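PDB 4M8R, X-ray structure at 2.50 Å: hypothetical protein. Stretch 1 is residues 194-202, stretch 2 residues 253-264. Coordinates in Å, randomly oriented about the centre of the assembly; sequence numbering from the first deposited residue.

Stretch 1 194-202: YNTLALVIG
Stretch 2 253-264: TPEQFGDYPGVF

The apolar centre of this contact is built from side chains of V200, I201 and L197. V200 (chi1 -173°, t) sets CG1 over one face of the F264 ring (chi1 -82°, m; chi2 -72°), 3.8 Å from the ring centroid and 24° off its normal, with V200 CG1 3.6 Å from F264 CE2; a methyl on an aromatic face is a classic CH-pi contact. I201 and V263 point to the face of the sheet opposite V200; I201 (chi1 57°, p; chi2 172°, t) brings CG1 to 4.1 Å from P261 CB and 4.4 Å from V263 CG2, V263 being t at 168°.

These side chains ride on two parallel strands, one running through V200 and ending at I201, the other 262-264, whose axes approach to 4.5 Å at 33°. V200 (phi/psi -130/123) pairs with G262 (CA to CA 4.3 Å) and I201 (-112/173) with V263 (-135/130; CA to CA 5.1 Å). The hydrogen bonds alternate as parallel pairing requires: G262 N to L199 O, 2.8 Å; I201 N to G262 O, 2.9 Å; F264 N to I201 O, 3.0 Å. An ideal CB on G262 (-73/166) would sit close, 3.5 Å from V200 CG2 and 3.6 Å from L199 O. G202 (96/2) has backbone angles that by themselves call for glycine.

The chain turns a corner at L197 (-62/-44; chi1 -80°, m; chi2 -173°, t). Its CD2 reaches 3.7 Å from F257 CD1, with F257 at chi1 -57° and chi2 77°, and 4.0 Å from P254 CB. G258 (96/0) also needs glycine, since a CB would clash with L197 O at 2.7 Å; L197 O lies 3.0 Å from G258 N, but the angle is too poor for a hydrogen bond.

At the polar edge, N195 (chi1 -172°, t; chi2 53°) packs ND2 3.4 Å from P254 CB, while its OD1 is hydrogen-bonded elsewhere in the structure. P254 (-55/-34) opens the 3-10 segment 254-256, its fixed phi suiting that turn, and F257 N bonds to P254 O at 3.1 Å.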

# COMPACT_ATOMS: atom_id res chain seq x y z
N TYR A 194 9.05 -2.90 -35.80
CA TYR A 194 8.98 -1.47 -36.09
C TYR A 194 10.26 -0.81 -35.59
O TYR A 194 10.75 -1.12 -34.51
CB TYR A 194 7.76 -0.83 -35.42
CG TYR A 194 6.40 -1.34 -35.90
CD1 TYR A 194 6.22 -1.83 -37.20
CD2 TYR A 194 5.27 -1.29 -35.07
CE1 TYR A 194 4.98 -2.27 -37.64
CE2 TYR A 194 4.03 -1.73 -35.51
CZ TYR A 194 3.89 -2.22 -36.80
OH TYR A 194 2.67 -2.66 -37.26
N ASN A 195 10.79 0.11 -36.39
CA ASN A 195 12.02 0.81 -36.03
C ASN A 195 11.80 1.67 -34.79
O ASN A 195 10.77 2.33 -34.65
CB ASN A 195 12.51 1.68 -37.18
CG ASN A 195 13.88 2.28 -36.93
OD1 ASN A 195 14.83 1.57 -36.61
ND2 ASN A 195 13.98 3.60 -37.05
N THR A 196 12.78 1.65 -33.90
CA THR A 196 12.69 2.33 -32.62
C THR A 196 13.65 3.52 -32.56
O THR A 196 14.87 3.34 -32.60
CB THR A 196 13.01 1.35 -31.48
OG1 THR A 196 12.24 0.16 -31.66
CG2 THR A 196 12.71 1.97 -30.12
N LEU A 197 13.10 4.72 -32.46
CA LEU A 197 13.89 5.94 -32.29
C LEU A 197 14.68 5.93 -30.99
O LEU A 197 15.84 6.35 -30.98
CB LEU A 197 12.99 7.18 -32.25
CG LEU A 197 12.48 7.77 -33.55
CD1 LEU A 197 11.77 9.09 -33.23
CD2 LEU A 197 13.60 8.00 -34.54
N ALA A 198 14.05 5.51 -29.90
CA ALA A 198 14.64 5.64 -28.57
C ALA A 198 13.84 4.89 -27.52
O ALA A 198 12.64 4.74 -27.65
CB ALA A 198 14.73 7.10 -28.18
N LEU A 199 14.54 4.43 -26.49
CA LEU A 199 13.88 4.01 -25.26
C LEU A 199 13.66 5.26 -24.43
O LEU A 199 14.41 6.23 -24.55
CB LEU A 199 14.74 3.03 -24.49
CG LEU A 199 14.99 1.68 -25.14
CD1 LEU A 199 15.81 0.81 -24.20
CD2 LEU A 199 13.68 0.99 -25.50
N VAL A 200 12.65 5.22 -23.58
CA VAL A 200 12.34 6.35 -22.71
C VAL A 200 12.18 5.86 -21.28
O VAL A 200 11.35 4.99 -21.00
CB VAL A 200 11.07 7.08 -23.16
CG1 VAL A 200 10.86 8.35 -22.36
CG2 VAL A 200 11.14 7.41 -24.65
N ILE A 201 12.99 6.41 -20.38
CA ILE A 201 12.97 6.03 -18.99
C ILE A 201 12.43 7.16 -18.12
O ILE A 201 12.20 8.26 -18.61
CB ILE A 201 14.37 5.61 -18.51
CG1 ILE A 201 15.39 6.72 -18.74
CG2 ILE A 201 14.80 4.35 -19.25
CD1 ILE A 201 16.74 6.41 -18.12
N GLY A 202 12.23 6.88 -16.84
CA GLY A 202 11.80 7.89 -15.88
C GLY A 202 10.31 7.97 -15.60
O GLY A 202 9.88 8.83 -14.83
N THR A 253 16.25 12.35 -39.40
CA THR A 253 16.11 10.95 -39.81
C THR A 253 16.35 10.03 -38.60
O THR A 253 17.05 10.40 -37.66
CB THR A 253 17.12 10.60 -40.92
OG1 THR A 253 18.45 10.90 -40.48
CG2 THR A 253 16.81 11.40 -42.18
N PRO A 254 15.76 8.81 -38.63
CA PRO A 254 15.80 7.90 -37.47
C PRO A 254 17.19 7.55 -36.93
O PRO A 254 17.35 7.38 -35.72
CB PRO A 254 15.09 6.63 -37.98
CG PRO A 254 14.87 6.82 -39.44
CD PRO A 254 14.91 8.29 -39.71
N GLU A 255 18.19 7.46 -37.81
CA GLU A 255 19.56 7.12 -37.39
C GLU A 255 20.19 8.17 -36.46
O GLU A 255 21.20 7.90 -35.81
CB GLU A 255 20.48 6.87 -38.61
CG GLU A 255 20.40 7.93 -39.71
CD GLU A 255 19.41 7.58 -40.81
OE1 GLU A 255 18.49 6.76 -40.58
OE2 GLU A 255 19.54 8.13 -41.92
N GLN A 256 19.59 9.36 -36.40
CA GLN A 256 20.07 10.44 -35.54
C GLN A 256 19.67 10.30 -34.07
O GLN A 256 20.13 11.08 -33.23
CB GLN A 256 19.57 11.78 -36.08
CG GLN A 256 20.03 12.07 -37.50
CD GLN A 256 19.60 13.44 -37.98
OE1 GLN A 256 18.42 13.69 -38.17
NE2 GLN A 256 20.56 14.33 -38.16
N PHE A 257 18.83 9.32 -33.75
CA PHE A 257 18.28 9.15 -32.40
C PHE A 257 18.68 7.81 -31.80
O PHE A 257 19.12 6.90 -32.50
CB PHE A 257 16.75 9.21 -32.44
CG PHE A 257 16.20 10.48 -33.04
CD1 PHE A 257 16.20 10.66 -34.42
CD2 PHE A 257 15.68 11.47 -32.23
CE1 PHE A 257 15.68 11.82 -34.97
CE2 PHE A 257 15.16 12.63 -32.78
CZ PHE A 257 15.16 12.80 -34.16
N GLY A 258 18.51 7.70 -30.49
CA GLY A 258 18.64 6.42 -29.80
C GLY A 258 19.98 6.12 -29.16
O GLY A 258 20.15 5.06 -28.56
N ASP A 259 20.94 7.03 -29.28
CA ASP A 259 22.24 6.83 -28.65
C ASP A 259 22.13 6.95 -27.13
O ASP A 259 22.87 6.30 -26.39
CB ASP A 259 23.27 7.82 -29.20
CG ASP A 259 23.63 7.53 -30.64
OD1 ASP A 259 23.87 6.35 -30.96
OD2 ASP A 259 23.66 8.49 -31.45
N TYR A 260 21.19 7.77 -26.68
CA TYR A 260 20.91 7.92 -25.26
C TYR A 260 19.41 7.79 -24.99
O TYR A 260 18.60 8.16 -25.83
CB TYR A 260 21.42 9.27 -24.75
CG TYR A 260 22.91 9.41 -24.86
CD1 TYR A 260 23.75 8.86 -23.90
CD2 TYR A 260 23.49 10.07 -25.95
CE1 TYR A 260 25.13 8.97 -24.00
CE2 TYR A 260 24.87 10.18 -26.06
CZ TYR A 260 25.68 9.63 -25.09
OH TYR A 260 27.04 9.75 -25.19
N PRO A 261 19.05 7.25 -23.82
CA PRO A 261 17.63 7.14 -23.49
C PRO A 261 16.96 8.50 -23.33
O PRO A 261 17.55 9.44 -22.80
CB PRO A 261 17.62 6.37 -22.17
CG PRO A 261 19.01 6.41 -21.65
CD PRO A 261 19.92 6.61 -22.82
N GLY A 262 15.72 8.60 -23.80
CA GLY A 262 14.90 9.75 -23.53
C GLY A 262 14.43 9.73 -22.08
O GLY A 262 14.54 8.70 -21.40
N VAL A 263 13.91 10.85 -21.62
CA VAL A 263 13.50 10.99 -20.23
C VAL A 263 12.14 11.66 -20.14
O VAL A 263 11.92 12.70 -20.75
CB VAL A 263 14.54 11.81 -19.44
CG1 VAL A 263 13.99 12.22 -18.08
CG2 VAL A 263 15.82 11.02 -19.27
N PHE A 264 11.24 11.05 -19.38
CA PHE A 264 9.94 11.64 -19.10
C PHE A 264 10.10 12.78 -18.10
O PHE A 264 10.70 12.60 -17.04
CB PHE A 264 8.98 10.62 -18.47
CG PHE A 264 8.29 9.72 -19.46
CD1 PHE A 264 7.29 10.21 -20.28
CD2 PHE A 264 8.61 8.37 -19.53
CE1 PHE A 264 6.65 9.37 -21.18
CE2 PHE A 264 7.97 7.53 -20.43
CZ PHE A 264 6.99 8.04 -21.26